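Local coordinates for protein 3-chlorocatechol 1,2-dioxygenase (Rhodococcus opacus, PDB 2BOY) that probably opens the aromatic ring of catechols, including 3-chlorocatechol, by intradiol cleavage at a ferric iron, at residues A186-H191 and Q207-N212; L122-A127 and A190-I195. All blocks are in the same frame, centred on the assembly; numbering follows the deposited sequence.

Contact 1. Residues A186-H191 and Q207-N212. With FE (Fe (III) ion), chain I; BHO (benzhydroxamic acid), chain J.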
ATOM      1  N   ALA A 186       9.297  -1.959 -17.483  1.00 18.22           N
ATOM      2  CA  ALA A 186       8.779  -3.020 -16.639  1.00 18.39           C
ATOM      3  C   ALA A 186       9.593  -4.311 -16.731  1.00 17.97           C
ATOM      4  O   ALA A 186       9.069  -5.376 -16.429  1.00 18.90           O
ATOM      5  CB  ALA A 186       7.325  -3.283 -17.029  1.00 18.71           C
ATOM      6  N   TRP A 187      10.859  -4.235 -17.152  1.00 17.10           N
ATOM      7  CA  TRP A 187      11.620  -5.450 -17.500  1.00 18.26           C
ATOM      8  C   TRP A 187      12.561  -5.914 -16.394  1.00 17.11           C
ATOM      9  O   TRP A 187      13.253  -5.097 -15.804  1.00 17.59           O
ATOM     10  CB  TRP A 187      12.519  -5.178 -18.692  1.00 19.58           C
ATOM     11  CG  TRP A 187      11.750  -5.019 -19.962  1.00 22.47           C
ATOM     12  CD1 TRP A 187      11.267  -3.833 -20.515  1.00 27.09           C
ATOM     13  CD2 TRP A 187      11.353  -6.065 -20.844  1.00 27.29           C
ATOM     14  NE1 TRP A 187      10.621  -4.101 -21.702  1.00 25.48           N
ATOM     15  CE2 TRP A 187      10.658  -5.458 -21.936  1.00 29.52           C
ATOM     16  CE3 TRP A 187      11.517  -7.468 -20.841  1.00 25.76           C
ATOM     17  CZ2 TRP A 187      10.123  -6.211 -22.986  1.00 31.07           C
ATOM     18  CZ3 TRP A 187      11.000  -8.206 -21.896  1.00 31.48           C
ATOM     19  CH2 TRP A 187      10.297  -7.577 -22.948  1.00 32.31           C
ATOM     20  N   ARG A 188      12.624  -7.228 -16.211  1.00 17.63           N
ATOM     21  CA  ARG A 188      13.744  -7.888 -15.525  1.00 17.81           C
ATOM     22  C   ARG A 188      14.666  -8.514 -16.605  1.00 17.25           C
ATOM     23  O   ARG A 188      14.162  -9.118 -17.563  1.00 16.38           O
ATOM     24  CB  ARG A 188      13.205  -9.032 -14.647  1.00 16.05           C
ATOM     25  CG  ARG A 188      12.208  -8.582 -13.579  1.00 17.97           C
ATOM     26  CD  ARG A 188      12.424  -9.320 -12.232  1.00 18.16           C
ATOM     27  NE  ARG A 188      13.798  -9.062 -11.801  1.00 20.50           N
ATOM     28  CZ  ARG A 188      14.625  -9.954 -11.279  1.00 19.16           C
ATOM     29  NH1 ARG A 188      14.237 -11.220 -11.088  1.00 18.24           N
ATOM     30  NH2 ARG A 188      15.867  -9.568 -11.006  1.00 16.23           N
ATOM     31  N   PRO A 189      15.985  -8.452 -16.411  1.00 16.69           N
ATOM     32  CA  PRO A 189      16.919  -9.148 -17.311  1.00 16.54           C
ATOM     33  C   PRO A 189      16.701 -10.650 -17.100  1.00 17.75           C
ATOM     34  O   PRO A 189      16.096 -11.035 -16.067  1.00 18.10           O
ATOM     35  CB  PRO A 189      18.296  -8.732 -16.795  1.00 17.04           C
ATOM     36  CG  PRO A 189      18.075  -8.515 -15.321  1.00 16.54           C
ATOM     37  CD  PRO A 189      16.688  -7.811 -15.267  1.00 16.88           C
ATOM     38  N   ALA A 190      17.159 -11.479 -18.035  1.00 17.79           N
ATOM     39  CA  ALA A 190      16.972 -12.955 -17.952  1.00 16.65           C
ATOM     40  C   ALA A 190      17.696 -13.504 -16.756  1.00 17.75           C
ATOM     41  O   ALA A 190      18.777 -13.035 -16.475  1.00 18.13           O
ATOM     42  CB  ALA A 190      17.529 -13.601 -19.215  1.00 17.82           C
ATOM     43  N   HIS A 191      17.125 -14.503 -16.074  1.00 17.95           N
ATOM     44  CA  HIS A 191      17.742 -15.023 -14.833  1.00 17.76           C
ATOM     45  C   HIS A 191      17.278 -16.449 -14.486  1.00 16.92           C
ATOM     46  O   HIS A 191      16.193 -16.886 -14.895  1.00 16.88           O
ATOM     47  CB  HIS A 191      17.415 -14.077 -13.647  1.00 18.44           C
ATOM     48  CG  HIS A 191      15.949 -13.866 -13.459  1.00 16.85           C
ATOM     49  ND1 HIS A 191      15.236 -12.909 -14.142  1.00 17.57           N
ATOM     50  CD2 HIS A 191      15.049 -14.563 -12.729  1.00 15.35           C
ATOM     51  CE1 HIS A 191      13.954 -13.012 -13.822  1.00 15.71           C
ATOM     52  NE2 HIS A 191      13.818 -14.000 -12.945  1.00 14.14           N
ATOM     53  N   GLN A 207      19.887 -15.483  -7.504  1.00 15.57           N
ATOM     54  CA  GLN A 207      19.500 -15.455  -8.929  1.00 16.43           C
ATOM     55  C   GLN A 207      20.773 -15.316  -9.709  1.00 17.00           C
ATOM     56  O   GLN A 207      21.694 -14.635  -9.255  1.00 17.72           O
ATOM     57  CB  GLN A 207      18.696 -14.200  -9.218  1.00 16.13           C
ATOM     58  CG  GLN A 207      17.317 -14.216  -8.582  1.00 20.48           C
ATOM     59  CD  GLN A 207      16.393 -13.172  -9.143  1.00 19.91           C
ATOM     60  OE1 GLN A 207      16.448 -12.844 -10.337  1.00 20.25           O
ATOM     61  NE2 GLN A 207      15.521 -12.663  -8.292  1.00 20.57           N
ATOM     62  N   LEU A 208      20.819 -15.877 -10.916  1.00 16.90           N
ATOM     63  CA  LEU A 208      22.010 -15.651 -11.751  1.00 16.26           C
ATOM     64  C   LEU A 208      21.540 -15.066 -13.079  1.00 16.81           C
ATOM     65  O   LEU A 208      20.544 -15.510 -13.597  1.00 16.34           O
ATOM     66  CB  LEU A 208      22.766 -16.975 -11.977  1.00 15.65           C
ATOM     67  CG  LEU A 208      23.301 -17.579 -10.657  1.00 17.41           C
ATOM     68  CD1 LEU A 208      23.841 -18.993 -10.844  1.00 15.85           C
ATOM     69  CD2 LEU A 208      24.366 -16.661 -10.026  1.00 19.29           C
ATOM     70  N   TYR A 209      22.250 -14.067 -13.571  1.00 17.07           N
ATOM     71  CA  TYR A 209      21.897 -13.287 -14.757  1.00 17.37           C
ATOM     72  C   TYR A 209      22.954 -13.540 -15.828  1.00 18.69           C
ATOM     73  O   TYR A 209      23.943 -14.201 -15.564  1.00 20.42           O
ATOM     74  CB  TYR A 209      21.918 -11.815 -14.394  1.00 16.15           C
ATOM     75  CG  TYR A 209      21.016 -11.469 -13.228  1.00 16.64           C
ATOM     76  CD1 TYR A 209      21.518 -11.407 -11.933  1.00 16.94           C
ATOM     77  CD2 TYR A 209      19.656 -11.197 -13.438  1.00 17.12           C
ATOM     78  CE1 TYR A 209      20.686 -11.111 -10.863  1.00 18.36           C
ATOM     79  CE2 TYR A 209      18.812 -10.900 -12.368  1.00 17.79           C
ATOM     80  CZ  TYR A 209      19.341 -10.856 -11.092  1.00 17.51           C
ATOM     81  OH  TYR A 209      18.526 -10.539 -10.029  1.00 18.05           O
ATOM     82  N   PHE A 210      22.741 -13.049 -17.042  1.00 21.12           N
ATOM     83  CA  PHE A 210      23.647 -13.335 -18.185  1.00 22.77           C
ATOM     84  C   PHE A 210      24.317 -12.022 -18.583  1.00 25.02           C
ATOM     85  O   PHE A 210      23.616 -11.049 -18.870  1.00 25.14           O
ATOM     86  CB  PHE A 210      22.834 -13.948 -19.305  1.00 22.30           C
ATOM     87  CG  PHE A 210      22.177 -15.228 -18.909  1.00 23.72           C
ATOM     88  CD1 PHE A 210      20.870 -15.249 -18.440  1.00 24.90           C
ATOM     89  CD2 PHE A 210      22.903 -16.417 -18.912  1.00 24.41           C
ATOM     90  CE1 PHE A 210      20.302 -16.420 -18.027  1.00 22.19           C
ATOM     91  CE2 PHE A 210      22.324 -17.599 -18.499  1.00 25.02           C
ATOM     92  CZ  PHE A 210      21.021 -17.599 -18.056  1.00 24.33           C
ATOM     93  N   GLU A 211      25.650 -11.991 -18.486  1.00 26.89           N
ATOM     94  CA  GLU A 211      26.516 -10.820 -18.731  1.00 30.63           C
ATOM     95  C   GLU A 211      26.042  -9.946 -19.889  1.00 32.49           C
ATOM     96  O   GLU A 211      25.936  -8.727 -19.796  1.00 33.63           O
ATOM     97  CB  GLU A 211      27.884 -11.334 -19.165  1.00 30.87           C
ATOM     98  CG  GLU A 211      29.005 -10.850 -18.299  1.00 34.74           C
ATOM     99  CD  GLU A 211      30.205 -11.738 -18.427  1.00 36.60           C
ATOM    100  OE1 GLU A 211      30.401 -12.341 -19.512  1.00 36.71           O
ATOM    101  OE2 GLU A 211      30.929 -11.837 -17.428  1.00 39.81           O
ATOM    102  N   ASN A 212      25.755 -10.616 -20.986  1.00 34.09           N
ATOM    103  CA  ASN A 212      25.496  -9.958 -22.254  1.00 36.76           C
ATOM    104  C   ASN A 212      24.033  -9.515 -22.406  1.00 35.81           C
ATOM    105  O   ASN A 212      23.665  -8.934 -23.421  1.00 35.76           O
ATOM    106  CB  ASN A 212      25.892 -10.953 -23.352  1.00 38.33           C
ATOM    107  CG  ASN A 212      26.519 -12.258 -22.764  1.00 42.86           C
ATOM    108  OD1 ASN A 212      27.517 -12.776 -23.295  1.00 49.63           O
ATOM    109  ND2 ASN A 212      25.939 -12.773 -21.653  1.00 43.75           N
TER
HETATM  110 FE    FE I1255      12.018 -14.392 -12.064  1.00 19.79          FE
HETATM  111  C1  BHO J1256      10.410 -11.451 -10.102  1.00 27.06           C
HETATM  112  C2  BHO J1256      10.869 -10.519  -9.053  1.00 23.55           C
HETATM  113  C3  BHO J1256      10.068  -9.421  -8.737  1.00 24.45           C
HETATM  114  C4  BHO J1256       8.867  -9.223  -9.437  1.00 23.54           C
HETATM  115  C5  BHO J1256       8.454 -10.100 -10.425  1.00 27.64           C
HETATM  116  C6  BHO J1256       9.223 -11.211 -10.776  1.00 29.03           C
HETATM  117  C   BHO J1256      11.271 -12.629 -10.436  1.00 29.90           C
HETATM  118  O1  BHO J1256      12.437 -12.507 -10.248  1.00 37.08           O
HETATM  119  N   BHO J1256      10.867 -13.767 -10.963  1.00 32.14           N
HETATM  120  O2  BHO J1256       9.898 -14.427 -10.552  1.00 37.54           O
HETATM  121  O   HOH W   1      20.460 -11.439 -17.723  1.00 18.90           O
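The guanidinium of Arg188 meets Gln207 and Tyr209 at its edge, near its plane, while the imidazole of His191 carries Gln207 OE1 over one face. Arg188 NH2 in turn lies at the rim of the Tyr209 ring, the guanidinium and phenol planes standing almost perpendicular at 86°. Arg188 and Gln207 reach each other tip to tip: NH1 donates to OE1 at 2.8 Å, on a lone pair and within the amide plane. The second amino group, NH2, donates to Tyr209 OH at 3.0 Å and also forms a salt bridge with Asp219 from outside the two segments. Bends at chi2 and chi3 of Arg188 fold its aliphatic part beside the bound benzhydroxamic acid, and CD touches C1 of this ligand at 3.6 Å. How NH1 bonds to O1 of the ligand remains doubtful, because that contact is modelled too short.

This is the end of the beta hairpin formed by strands 187-197 and 204-210, in the iron-bearing domain of an intradiol dioxygenase, where the two strands have begun to splay. A water bridges the two strands, donating to Ala190 O at 2.6 Å and accepting from Phe210 N. Beside it Ala190 CB packs on Phe210 CD1, and Pro189 CG lies against Tyr209 CD2 at 3.6 Å.

His191 places CG between its backbone N and carbonyl carbon (chi1 56°), a rotamer that turns NE2 to the ferric iron at 2.0 Å. The other ring nitrogen, ND1, donates to Pro189 O at 2.8 Å; this nearly straight bond, in the plane of the imidazole, fixes the rotation of the ring. Gln207 NE2 is itself held by Ile74 O.

Contact 2. Residues L122-A127 and A190-I195. With FE (Fe (III) ion), chain I; BHO (benzhydroxamic acid), chain J.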
ATOM      1  N   LEU A 122      19.123 -28.281  -4.436  1.00 21.55           N
ATOM      2  CA  LEU A 122      18.912 -26.991  -5.117  1.00 20.98           C
ATOM      3  C   LEU A 122      17.575 -27.036  -5.829  1.00 21.16           C
ATOM      4  O   LEU A 122      17.291 -27.996  -6.550  1.00 22.39           O
ATOM      5  CB  LEU A 122      20.026 -26.671  -6.141  1.00 20.89           C
ATOM      6  CG  LEU A 122      21.469 -26.488  -5.653  1.00 19.49           C
ATOM      7  CD1 LEU A 122      22.183 -27.842  -5.655  1.00 19.64           C
ATOM      8  CD2 LEU A 122      22.210 -25.500  -6.487  1.00 17.73           C
ATOM      9  N   ASP A 123      16.753 -26.017  -5.593  1.00 20.22           N
ATOM     10  CA  ASP A 123      15.488 -25.844  -6.255  1.00 20.60           C
ATOM     11  C   ASP A 123      15.741 -24.751  -7.281  1.00 19.83           C
ATOM     12  O   ASP A 123      16.141 -23.657  -6.903  1.00 20.65           O
ATOM     13  CB  ASP A 123      14.467 -25.338  -5.236  1.00 22.42           C
ATOM     14  CG  ASP A 123      13.155 -26.072  -5.300  1.00 25.31           C
ATOM     15  OD1 ASP A 123      12.613 -26.431  -4.252  1.00 28.72           O
ATOM     16  OD2 ASP A 123      12.560 -26.321  -6.353  1.00 28.21           O
ATOM     17  N   MET A 124      15.462 -24.997  -8.556  1.00 17.90           N
ATOM     18  CA  MET A 124      15.716 -23.951  -9.577  1.00 16.04           C
ATOM     19  C   MET A 124      14.455 -23.695 -10.367  1.00 15.28           C
ATOM     20  O   MET A 124      13.724 -24.633 -10.636  1.00 15.09           O
ATOM     21  CB  MET A 124      16.852 -24.386 -10.495  1.00 16.41           C
ATOM     22  CG  MET A 124      17.532 -23.247 -11.294  1.00 17.96           C
ATOM     23  SD  MET A 124      16.642 -22.701 -12.828  1.00 20.20           S
ATOM     24  CE  MET A 124      17.485 -23.642 -14.116  1.00 17.05           C
ATOM     25  N   TRP A 125      14.136 -22.423 -10.616  1.00 14.30           N
ATOM     26  CA  TRP A 125      13.008 -22.097 -11.487  1.00 15.35           C
ATOM     27  C   TRP A 125      13.399 -20.947 -12.371  1.00 16.30           C
ATOM     28  O   TRP A 125      14.240 -20.118 -12.006  1.00 16.23           O
ATOM     29  CB  TRP A 125      11.691 -21.820 -10.704  1.00 14.43           C
ATOM     30  CG  TRP A 125      11.653 -20.602  -9.803  1.00 15.66           C
ATOM     31  CD1 TRP A 125      10.926 -19.469 -10.007  1.00 16.10           C
ATOM     32  CD2 TRP A 125      12.287 -20.442  -8.506  1.00 15.61           C
ATOM     33  NE1 TRP A 125      11.074 -18.601  -8.947  1.00 16.61           N
ATOM     34  CE2 TRP A 125      11.930 -19.148  -8.024  1.00 16.85           C
ATOM     35  CE3 TRP A 125      13.151 -21.245  -7.729  1.00 15.45           C
ATOM     36  CZ2 TRP A 125      12.406 -18.621  -6.793  1.00 15.25           C
ATOM     37  CZ3 TRP A 125      13.631 -20.733  -6.502  1.00 15.78           C
ATOM     38  CH2 TRP A 125      13.264 -19.422  -6.053  1.00 16.43           C
ATOM     39  N   GLN A 126      12.773 -20.884 -13.541  1.00 16.12           N
ATOM     40  CA  GLN A 126      13.123 -19.880 -14.519  1.00 15.91           C
ATOM     41  C   GLN A 126      11.928 -19.770 -15.444  1.00 16.40           C
ATOM     42  O   GLN A 126      11.082 -20.667 -15.486  1.00 15.60           O
ATOM     43  CB  GLN A 126      14.371 -20.309 -15.329  1.00 15.32           C
ATOM     44  CG  GLN A 126      14.103 -21.569 -16.239  1.00 16.03           C
ATOM     45  CD  GLN A 126      15.238 -21.852 -17.178  1.00 18.87           C
ATOM     46  OE1 GLN A 126      16.161 -22.592 -16.846  1.00 17.30           O
ATOM     47  NE2 GLN A 126      15.161 -21.284 -18.386  1.00 17.78           N
ATOM     48  N   ALA A 127      11.923 -18.691 -16.213  1.00 16.85           N
ATOM     49  CA  ALA A 127      10.952 -18.479 -17.268  1.00 17.86           C
ATOM     50  C   ALA A 127      11.388 -19.216 -18.521  1.00 18.27           C
ATOM     51  O   ALA A 127      12.542 -19.592 -18.662  1.00 17.95           O
ATOM     52  CB  ALA A 127      10.834 -16.976 -17.558  1.00 17.39           C
ATOM     53  N   ALA A 190      17.159 -11.479 -18.035  1.00 17.79           N
ATOM     54  CA  ALA A 190      16.972 -12.955 -17.952  1.00 16.65           C
ATOM     55  C   ALA A 190      17.696 -13.504 -16.756  1.00 17.75           C
ATOM     56  O   ALA A 190      18.777 -13.035 -16.475  1.00 18.13           O
ATOM     57  CB  ALA A 190      17.529 -13.601 -19.215  1.00 17.82           C
ATOM     58  N   HIS A 191      17.125 -14.503 -16.074  1.00 17.95           N
ATOM     59  CA  HIS A 191      17.742 -15.023 -14.833  1.00 17.76           C
ATOM     60  C   HIS A 191      17.278 -16.449 -14.486  1.00 16.92           C
ATOM     61  O   HIS A 191      16.193 -16.886 -14.895  1.00 16.88           O
ATOM     62  CB  HIS A 191      17.415 -14.077 -13.647  1.00 18.44           C
ATOM     63  CG  HIS A 191      15.949 -13.866 -13.459  1.00 16.85           C
ATOM     64  ND1 HIS A 191      15.236 -12.909 -14.142  1.00 17.57           N
ATOM     65  CD2 HIS A 191      15.049 -14.563 -12.729  1.00 15.35           C
ATOM     66  CE1 HIS A 191      13.954 -13.012 -13.822  1.00 15.71           C
ATOM     67  NE2 HIS A 191      13.818 -14.000 -12.945  1.00 14.14           N
ATOM     68  N   LEU A 192      18.104 -17.146 -13.698  1.00 16.56           N
ATOM     69  CA  LEU A 192      17.794 -18.432 -13.130  1.00 16.35           C
ATOM     70  C   LEU A 192      17.668 -18.176 -11.636  1.00 17.09           C
ATOM     71  O   LEU A 192      18.568 -17.526 -11.073  1.00 16.34           O
ATOM     72  CB  LEU A 192      18.948 -19.406 -13.361  1.00 16.16           C
ATOM     73  CG  LEU A 192      19.384 -19.551 -14.826  1.00 16.78           C
ATOM     74  CD1 LEU A 192      20.510 -20.578 -14.891  1.00 16.26           C
ATOM     75  CD2 LEU A 192      18.132 -20.056 -15.600  1.00 14.81           C
ATOM     76  N   HIS A 193      16.577 -18.669 -11.033  1.00 15.92           N
ATOM     77  CA  HIS A 193      16.307 -18.542  -9.552  1.00 15.90           C
ATOM     78  C   HIS A 193      16.813 -19.792  -8.844  1.00 15.90           C
ATOM     79  O   HIS A 193      16.627 -20.884  -9.366  1.00 16.43           O
ATOM     80  CB  HIS A 193      14.810 -18.525  -9.291  1.00 15.51           C
ATOM     81  CG  HIS A 193      14.126 -17.229  -9.635  1.00 16.46           C
ATOM     82  ND1 HIS A 193      14.103 -16.169  -8.759  1.00 16.68           N
ATOM     83  CD2 HIS A 193      13.400 -16.841 -10.721  1.00 12.80           C
ATOM     84  CE1 HIS A 193      13.429 -15.165  -9.302  1.00 17.74           C
ATOM     85  NE2 HIS A 193      13.006 -15.545 -10.500  1.00 15.31           N
ATOM     86  N   TRP A 194      17.341 -19.683  -7.606  1.00 15.93           N
ATOM     87  CA  TRP A 194      17.837 -20.858  -6.904  1.00 15.80           C
ATOM     88  C   TRP A 194      17.525 -20.717  -5.417  1.00 16.30           C
ATOM     89  O   TRP A 194      17.671 -19.626  -4.866  1.00 15.80           O
ATOM     90  CB  TRP A 194      19.357 -20.944  -7.001  1.00 17.04           C
ATOM     91  CG  TRP A 194      19.899 -20.978  -8.396  1.00 15.69           C
ATOM     92  CD1 TRP A 194      20.142 -19.906  -9.209  1.00 18.65           C
ATOM     93  CD2 TRP A 194      20.280 -22.141  -9.137  1.00 17.84           C
ATOM     94  NE1 TRP A 194      20.621 -20.348 -10.421  1.00 17.91           N
ATOM     95  CE2 TRP A 194      20.734 -21.709 -10.394  1.00 16.78           C
ATOM     96  CE3 TRP A 194      20.268 -23.525  -8.867  1.00 19.33           C
ATOM     97  CZ2 TRP A 194      21.196 -22.592 -11.366  1.00 16.37           C
ATOM     98  CZ3 TRP A 194      20.724 -24.409  -9.850  1.00 20.75           C
ATOM     99  CH2 TRP A 194      21.176 -23.936 -11.073  1.00 16.58           C
ATOM    100  N   ILE A 195      17.043 -21.800  -4.822  1.00 15.67           N
ATOM    101  CA  ILE A 195      17.026 -21.939  -3.345  1.00 17.58           C
ATOM    102  C   ILE A 195      17.864 -23.160  -3.062  1.00 17.88           C
ATOM    103  O   ILE A 195      17.590 -24.242  -3.600  1.00 19.28           O
ATOM    104  CB  ILE A 195      15.590 -22.060  -2.792  1.00 17.36           C
ATOM    105  CG1 ILE A 195      14.859 -20.707  -2.927  1.00 16.79           C
ATOM    106  CG2 ILE A 195      15.599 -22.498  -1.261  1.00 16.90           C
ATOM    107  CD1 ILE A 195      13.330 -20.801  -2.704  1.00 21.21           C
TER
HETATM  108 FE    FE I1255      12.018 -14.392 -12.064  1.00 19.79          FE
HETATM  109  C1  BHO J1256      10.410 -11.451 -10.102  1.00 27.06           C
HETATM  110  C2  BHO J1256      10.869 -10.519  -9.053  1.00 23.55           C
HETATM  111  C3  BHO J1256      10.068  -9.421  -8.737  1.00 24.45           C
HETATM  112  C4  BHO J1256       8.867  -9.223  -9.437  1.00 23.54           C
HETATM  113  C5  BHO J1256       8.454 -10.100 -10.425  1.00 27.64           C
HETATM  114  C6  BHO J1256       9.223 -11.211 -10.776  1.00 29.03           C
HETATM  115  C   BHO J1256      11.271 -12.629 -10.436  1.00 29.90           C
HETATM  116  O1  BHO J1256      12.437 -12.507 -10.248  1.00 37.08           O
HETATM  117  N   BHO J1256      10.867 -13.767 -10.963  1.00 32.14           N
HETATM  118  O2  BHO J1256       9.898 -14.427 -10.552  1.00 37.54           O
HETATM  119  O   HOH W   2      13.483 -16.423 -15.240  1.00 18.65           O
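Ile195 O accepts the N-H of Asp123 in an almost straight bond of 2.8 Å and also receives the CA-H of Leu122. It belongs to an antiparallel beta pairing of strands 121-125 and 187-197, in which Asp123-Ile195 and Trp125-His193 are hydrogen-bonded pairs and Met124-Trp194 between them is not.

On the face bearing Trp125, its five-membered ring forms an offset stack with the imidazole of His193, centroids 4.1 Å apart and planes within 6°. His193 NE2 binds the ferric iron at 2.2 Å, so the indole is a second-shell group for a metal ligand. A chi1 of 66° leans the indole across the neighbouring strand, and CH2 reaches Ile195 CD1 at 3.6 Å. An alanine here would probably leave His193 without its stacking partner and freer to turn at the metal.

The opposite face carries Met124 and Trp194. Met124 CG sits over the six-membered ring, 3.4 Å from its centroid, with SD in a more distant Met-aromatic contact, while Leu122 CD2 touches Trp194 CE3. Past the last pair, a water accepts from Ala127 N at 2.9 Å and donates to His191 O at 2.8 Å.

In the fold
Following the helical N-terminal part, the chain first enters the sheet region treated here at residues 122-127. It then makes a long excursion that includes Tyr133, the third protein ligand of the iron, and strands 146-150 and 156-162. Contact 2 closes this loop of 62 residues when strand 187-197 arrives. After this strand the chain turns back as a hairpin into strand 204-210, and contact 1 closes that short loop of 15 residues at 207-212. The two spans overlap without nesting, sharing Ala190 and His191. Strand 187-197 therefore lies between strands 121-125 and 204-210, and Leu208 N probably bonds to Leu192 O, continuing the hairpin alongside contact 2.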